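Local coordinates for uncharacterized protein Atu1872 (Agrobacterium tumefaciens, PDB 2QNT), which is of unknown function but belongs to the glyoxalase/bleomycin resistance/dioxygenase family, whose members commonly bind metals or small ligands, at residues E97-L102 against R113-D118; I13-D18 against E69-R74. All blocks are in the same frame, centred on the assembly; numbering follows the deposited sequence. Where two conformers were deposited one is given.

Interaction 1. Residues E97-L102 against R113-D118; sequences ELIHPL and RFYDPD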
loop_
_atom_site.group_PDB
_atom_site.type_symbol
_atom_site.label_atom_id
_atom_site.label_comp_id
_atom_site.label_asym_id
_atom_site.label_seq_id
_atom_site.Cartn_x
_atom_site.Cartn_y
_atom_site.Cartn_z
ATOM N N GLU A 97 6.493 13.271 13.170
ATOM C CA GLU A 97 5.307 14.025 13.459
ATOM C C GLU A 97 4.162 13.041 13.758
ATOM O O GLU A 97 3.634 12.397 12.848
ATOM C CB GLU A 97 4.979 14.912 12.270
ATOM C CG GLU A 97 3.801 15.785 12.550
ATOM C CD GLU A 97 3.424 16.665 11.406
ATOM O OE1 GLU A 97 4.204 16.754 10.422
ATOM O OE2 GLU A 97 2.325 17.252 11.492
ATOM N N LEU A 98 3.785 12.925 15.023
ATOM C CA LEU A 98 2.671 12.084 15.417
ATOM C C LEU A 98 1.352 12.666 14.952
ATOM O O LEU A 98 1.127 13.868 14.990
ATOM C CB LEU A 98 2.585 11.894 16.951
ATOM C CG LEU A 98 3.705 11.102 17.615
ATOM C CD1 LEU A 98 3.613 11.210 19.167
ATOM C CD2 LEU A 98 3.704 9.668 17.202
ATOM N N ILE A 99 0.444 11.781 14.575
ATOM C CA ILE A 99 -0.972 12.071 14.480
ATOM C C ILE A 99 -1.589 11.948 15.864
ATOM O O ILE A 99 -2.318 12.822 16.286
ATOM C CB ILE A 99 -1.646 11.163 13.429
ATOM C CG1 ILE A 99 -1.103 11.479 12.010
ATOM C CG2 ILE A 99 -3.155 11.327 13.514
ATOM C CD1 ILE A 99 -1.461 10.441 10.975
ATOM N N HIS A 100 -1.233 10.883 16.593
ATOM C CA HIS A 100 -1.656 10.718 17.979
ATOM C C HIS A 100 -0.684 9.721 18.620
ATOM O O HIS A 100 -0.009 8.936 17.916
ATOM C CB HIS A 100 -3.122 10.233 18.099
ATOM C CG HIS A 100 -3.394 8.879 17.512
ATOM N ND1 HIS A 100 -3.019 7.699 18.133
ATOM C CD2 HIS A 100 -4.033 8.524 16.374
ATOM C CE1 HIS A 100 -3.398 6.675 17.372
ATOM N NE2 HIS A 100 -4.003 7.158 16.298
ATOM N N PRO A 101 -0.630 9.731 19.963
ATOM C CA PRO A 101 0.273 8.834 20.696
ATOM C C PRO A 101 -0.277 7.431 20.803
ATOM O O PRO A 101 -1.326 7.107 20.247
ATOM C CB PRO A 101 0.444 9.524 22.052
ATOM C CG PRO A 101 -0.733 10.356 22.211
ATOM C CD PRO A 101 -1.306 10.681 20.854
ATOM N N LEU A 102 0.430 6.595 21.542
ATOM C CA LEU A 102 0.070 5.215 21.691
ATOM C C LEU A 102 -1.194 5.122 22.524
ATOM O O LEU A 102 -1.170 5.448 23.725
ATOM C CB LEU A 102 1.282 4.469 22.303
ATOM C CG LEU A 102 1.162 2.969 22.543
ATOM C CD1 LEU A 102 0.771 2.227 21.311
ATOM C CD2 LEU A 102 2.518 2.501 23.054
ATOM N N ARG A 113 -0.025 6.466 15.474
ATOM C CA ARG A 113 -0.106 6.830 14.055
ATOM C C ARG A 113 0.687 8.116 13.839
ATOM O O ARG A 113 0.763 8.975 14.730
ATOM C CB ARG A 113 -1.545 6.994 13.617
ATOM C CG ARG A 113 -2.371 5.717 13.784
ATOM C CD ARG A 113 -3.741 5.804 13.136
ATOM N NE ARG A 113 -4.538 4.579 13.292
ATOM C CZ ARG A 113 -5.511 4.417 14.180
ATOM N NH1 ARG A 113 -5.834 5.367 15.059
ATOM N NH2 ARG A 113 -6.222 3.299 14.218
ATOM N N PHE A 114 1.310 8.235 12.668
ATOM C CA PHE A 114 2.260 9.293 12.400
ATOM C C PHE A 114 2.488 9.413 10.925
ATOM O O PHE A 114 2.026 8.598 10.139
ATOM C CB PHE A 114 3.580 9.051 13.137
ATOM C CG PHE A 114 4.215 7.724 12.847
ATOM C CD1 PHE A 114 5.210 7.606 11.887
ATOM C CD2 PHE A 114 3.868 6.599 13.557
ATOM C CE1 PHE A 114 5.800 6.400 11.627
ATOM C CE2 PHE A 114 4.473 5.382 13.286
ATOM C CZ PHE A 114 5.446 5.302 12.315
ATOM N N TYR A 115 3.245 10.423 10.534
ATOM C CA TYR A 115 3.565 10.652 9.129
ATOM C C TYR A 115 4.969 10.190 8.792
ATOM O O TYR A 115 5.887 10.331 9.610
ATOM C CB TYR A 115 3.493 12.139 8.799
ATOM C CG TYR A 115 2.121 12.725 8.969
ATOM C CD1 TYR A 115 1.078 12.382 8.122
ATOM C CD2 TYR A 115 1.846 13.577 10.020
ATOM C CE1 TYR A 115 -0.198 12.930 8.296
ATOM C CE2 TYR A 115 0.594 14.108 10.209
ATOM C CZ TYR A 115 -0.429 13.781 9.341
ATOM O OH TYR A 115 -1.690 14.313 9.526
ATOM N N ASP A 116 5.141 9.663 7.590
ATOM C CA ASP A 116 6.482 9.475 7.032
ATOM C C ASP A 116 7.012 10.794 6.475
ATOM O O ASP A 116 6.313 11.802 6.522
ATOM C CB ASP A 116 6.524 8.272 6.092
ATOM C CG ASP A 116 6.186 8.570 4.678
ATOM O OD1 ASP A 116 5.749 9.694 4.339
ATOM O OD2 ASP A 116 6.398 7.665 3.819
ATOM N N PRO A 117 8.268 10.828 6.018
ATOM C CA PRO A 117 8.841 12.073 5.542
ATOM C C PRO A 117 8.073 12.745 4.401
ATOM O O PRO A 117 8.230 13.949 4.203
ATOM C CB PRO A 117 10.243 11.655 5.090
ATOM C CG PRO A 117 10.565 10.519 6.031
ATOM C CD PRO A 117 9.276 9.749 6.087
ATOM N N ASP A 118 7.261 12.010 3.654
ATOM C CA ASP A 118 6.495 12.552 2.536
ATOM C C ASP A 118 5.060 12.848 2.946
ATOM O O ASP A 118 4.275 13.338 2.110
ATOM C CB ASP A 118 6.519 11.584 1.353
ATOM C CG ASP A 118 7.866 11.528 0.716
ATOM O OD1 ASP A 118 8.097 12.304 -0.238
ATOM O OD2 ASP A 118 8.711 10.751 1.204
HETATM O O HOH W 1 7.213 12.555 10.406
#
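R113 meets H100 through NH1, which donates to ring nitrogen NE2 over 2.8 Å; the N-H points only moderately well at it (136°), and the ring and guanidinium planes stand 76° apart. With NE2 the acceptor, the imidazole proton sits on ND1, which donates to P101 O at 2.8 Å within the ring plane, so two bonds fix the ring's rotation. CG of H100 lies between backbone N and carbonyl carbon (chi1 63°), and the ring crosses the R113 side chain obliquely, with R113 CG 3.3 Å from H100 NE2. I99 lays CG1 over one face of the Y115 ring, displaced toward the rim and 3.9 Å from the centroid, a CH-pi contact, while the E97 carboxylate approaches near CD2 and CE2. The backbones form an antiparallel beta hairpin of strands 98-104 and 110-115 in a glyoxalase-like domain, strand 98-104 being the outermost of the sheet within this chain. L98 faces F114 as a non-hydrogen-bonded pair, but H100 pairs with R113, a shift of one residue that defines a beta bulge. There R113 O accepts from I99 N at 2.8 Å and weakly from H100 N. Further out, E123 forms a salt bridge with R113 NE, Q105 accepts from NH1, and Y115 OH bonds W61 of the second subunit.

Interaction 2. Residues I13-D18 against E69-R74; sequences IPFVRD and EAYGRR
Y71 lies against F15 from its first side-chain atom: CB of Y71 is 3.3 Å from F15 O, and CG follows at 3.5 Å from that same oxygen. Its CG is anti to the carbonyl carbon (chi1 -78°), which starts the ring across the end of strand 7-16. Farther along, F15 CB sits over the centre of the ring, 3.6 Å from its centroid and 7° off the normal, with CD1 and CE1 of Y71 among the ring atoms nearest it; this is a CH-pi contact. CE1 also meets F15 CD2 at 3.9 Å, where the F15 ring turns its edge to the Y71 face in a T-shaped pair with planes at 86°. On the other flank CD2 reaches R17 N at the ring's edge, and CE2 packs on the V16 carbonyl group. The contact thus joins the end of a strand of one four-stranded sheet to the loop leading into strand 76-82 of the other, within the glyoxalase-like domain. Water 2 lies over the opposite ring face; it accepts from R17 NE at 3.0 Å and donates to E69 O. Beyond it, R73 NE bonds A70 O at 2.9 Å, within the loop. At the tip, Y71 OH is hydrogen-bonded to E57 of helix 53-61.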
loop_
_atom_site.group_PDB
_atom_site.type_symbol
_atom_site.label_atom_id
_atom_site.label_comp_id
_atom_site.label_asym_id
_atom_site.label_seq_id
_atom_site.Cartn_x
_atom_site.Cartn_y
_atom_site.Cartn_z
ATOM N N ILE A 13 3.501 0.549 -3.297
ATOM C CA ILE A 13 4.671 1.339 -3.633
ATOM C C ILE A 13 4.297 2.815 -3.491
ATOM O O ILE A 13 3.971 3.481 -4.457
ATOM C CB ILE A 13 5.217 1.035 -5.031
ATOM C CG1 ILE A 13 5.383 -0.466 -5.254
ATOM C CG2 ILE A 13 6.550 1.774 -5.211
ATOM C CD1 ILE A 13 5.762 -0.868 -6.694
ATOM N N PRO A 14 4.311 3.348 -2.249
ATOM C CA PRO A 14 4.161 4.788 -2.062
ATOM C C PRO A 14 5.254 5.541 -2.791
ATOM O O PRO A 14 6.421 5.113 -2.814
ATOM C CB PRO A 14 4.261 4.981 -0.552
ATOM C CG PRO A 14 4.162 3.620 0.029
ATOM C CD PRO A 14 4.507 2.628 -0.978
ATOM N N PHE A 15 4.879 6.691 -3.341
ATOM C CA PHE A 15 5.830 7.569 -4.022
ATOM C C PHE A 15 6.496 8.475 -3.004
ATOM O O PHE A 15 5.874 8.952 -2.066
ATOM C CB PHE A 15 5.123 8.460 -5.012
ATOM C CG PHE A 15 4.479 7.752 -6.200
ATOM C CD1 PHE A 15 4.475 6.369 -6.333
ATOM C CD2 PHE A 15 3.784 8.496 -7.131
ATOM C CE1 PHE A 15 3.828 5.748 -7.419
ATOM C CE2 PHE A 15 3.133 7.854 -8.213
ATOM C CZ PHE A 15 3.165 6.505 -8.328
ATOM N N VAL A 16 7.793 8.683 -3.176
ATOM C CA VAL A 16 8.586 9.517 -2.255
ATOM C C VAL A 16 9.415 10.528 -3.024
ATOM O O VAL A 16 9.823 10.283 -4.156
ATOM C CB VAL A 16 9.469 8.654 -1.299
ATOM C CG1 VAL A 16 8.582 7.651 -0.546
ATOM C CG2 VAL A 16 10.603 7.932 -2.044
ATOM N N ARG A 17 9.659 11.685 -2.415
ATOM C CA ARG A 17 10.428 12.749 -3.075
ATOM C C ARG A 17 11.931 12.461 -3.084
ATOM O O ARG A 17 12.627 12.815 -4.047
ATOM C CB ARG A 17 10.146 14.096 -2.404
ATOM C CG ARG A 17 10.578 15.317 -3.136
ATOM C CD ARG A 17 10.189 16.580 -2.348
ATOM N NE ARG A 17 8.816 17.011 -2.639
ATOM C CZ ARG A 17 8.117 17.881 -1.906
ATOM N NH1 ARG A 17 8.639 18.426 -0.813
ATOM N NH2 ARG A 17 6.878 18.205 -2.262
ATOM N N ASP A 18 12.419 11.789 -2.052
ATOM C CA ASP A 18 13.860 11.597 -1.849
ATOM C C ASP A 18 14.029 10.179 -1.327
ATOM O O ASP A 18 13.657 9.882 -0.199
ATOM C CB ASP A 18 14.373 12.656 -0.853
ATOM C CG ASP A 18 15.859 12.608 -0.633
ATOM O OD1 ASP A 18 16.447 11.544 -0.417
ATOM O OD2 ASP A 18 16.468 13.686 -0.675
ATOM N N GLU A 69 2.705 18.878 -4.799
ATOM C CA GLU A 69 2.472 18.870 -3.381
ATOM C C GLU A 69 3.096 17.597 -2.852
ATOM O O GLU A 69 3.482 16.710 -3.613
ATOM C CB GLU A 69 0.969 18.932 -3.051
ATOM C CG GLU A 69 0.101 17.856 -3.719
ATOM C CD GLU A 69 -1.313 17.768 -3.151
ATOM O OE1 GLU A 69 -1.542 18.172 -1.992
ATOM O OE2 GLU A 69 -2.201 17.277 -3.878
ATOM N N ALA A 70 3.223 17.533 -1.539
ATOM C CA ALA A 70 3.745 16.354 -0.876
ATOM C C ALA A 70 2.958 15.154 -1.339
ATOM O O ALA A 70 1.768 15.244 -1.594
ATOM C CB ALA A 70 3.637 16.501 0.648
ATOM N N TYR A 71 3.634 14.011 -1.434
ATOM C CA TYR A 71 2.954 12.768 -1.857
ATOM C C TYR A 71 1.957 12.247 -0.839
ATOM O O TYR A 71 1.056 11.496 -1.174
ATOM C CB TYR A 71 3.996 11.698 -2.208
ATOM C CG TYR A 71 4.622 11.890 -3.546
ATOM C CD1 TYR A 71 3.845 11.937 -4.703
ATOM C CD2 TYR A 71 5.988 12.034 -3.689
ATOM C CE1 TYR A 71 4.411 12.112 -5.930
ATOM C CE2 TYR A 71 6.571 12.193 -4.914
ATOM C CZ TYR A 71 5.768 12.265 -6.044
ATOM O OH TYR A 71 6.312 12.425 -7.313
ATOM N N GLY A 72 2.118 12.602 0.414
ATOM C CA GLY A 72 1.131 12.225 1.405
ATOM C C GLY A 72 -0.187 12.942 1.268
ATOM O O GLY A 72 -0.224 14.170 1.358
ATOM N N ARG A 73 -1.276 12.206 1.023
ATOM C CA ARG A 73 -2.535 12.821 0.563
ATOM C C ARG A 73 -3.814 12.250 1.208
ATOM O O ARG A 73 -4.871 12.276 0.615
ATOM C CB ARG A 73 -2.601 12.802 -0.978
ATOM C CG ARG A 73 -1.584 13.717 -1.611
ATOM C CD ARG A 73 -1.414 13.571 -3.135
ATOM N NE ARG A 73 -0.151 14.187 -3.554
ATOM C CZ ARG A 73 0.409 14.115 -4.760
ATOM N NH1 ARG A 73 -0.188 13.478 -5.762
ATOM N NH2 ARG A 73 1.566 14.741 -5.000
ATOM N N ARG A 74 -3.677 11.775 2.432
ATOM C CA ARG A 74 -4.780 11.240 3.281
ATOM C C ARG A 74 -5.734 10.321 2.524
ATOM O O ARG A 74 -6.937 10.361 2.711
ATOM C CB ARG A 74 -5.530 12.351 4.069
ATOM C CG ARG A 74 -4.624 13.174 5.035
ATOM C CD ARG A 74 -5.427 13.847 6.128
ATOM N NE ARG A 74 -4.615 14.806 6.826
ATOM C CZ ARG A 74 -5.066 15.519 7.836
ATOM N NH1 ARG A 74 -6.328 15.413 8.242
ATOM N NH2 ARG A 74 -4.251 16.370 8.401
HETATM O O HOH W 2 6.474 15.560 -3.704
#

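From the N terminus, strand 7-16 is the first element to be used: 69-74 returns to 13-18 and closes a loop of 50 residues that contains 20 helical residues and 11 in strands. The chain then enters the second sheet through strand 76-82, and interaction 1 closes a much shorter loop of 10 residues within the hairpin of strands 98-104 and 110-115. The two loops follow in series, neither crossing nor nesting, with centres 14 Å apart. D118 joins them: its OD1 is 2.7 Å from R17 N and its O is 2.8 Å from G72 N, both probable hydrogen bonds. Both contacts also touch the second subunit.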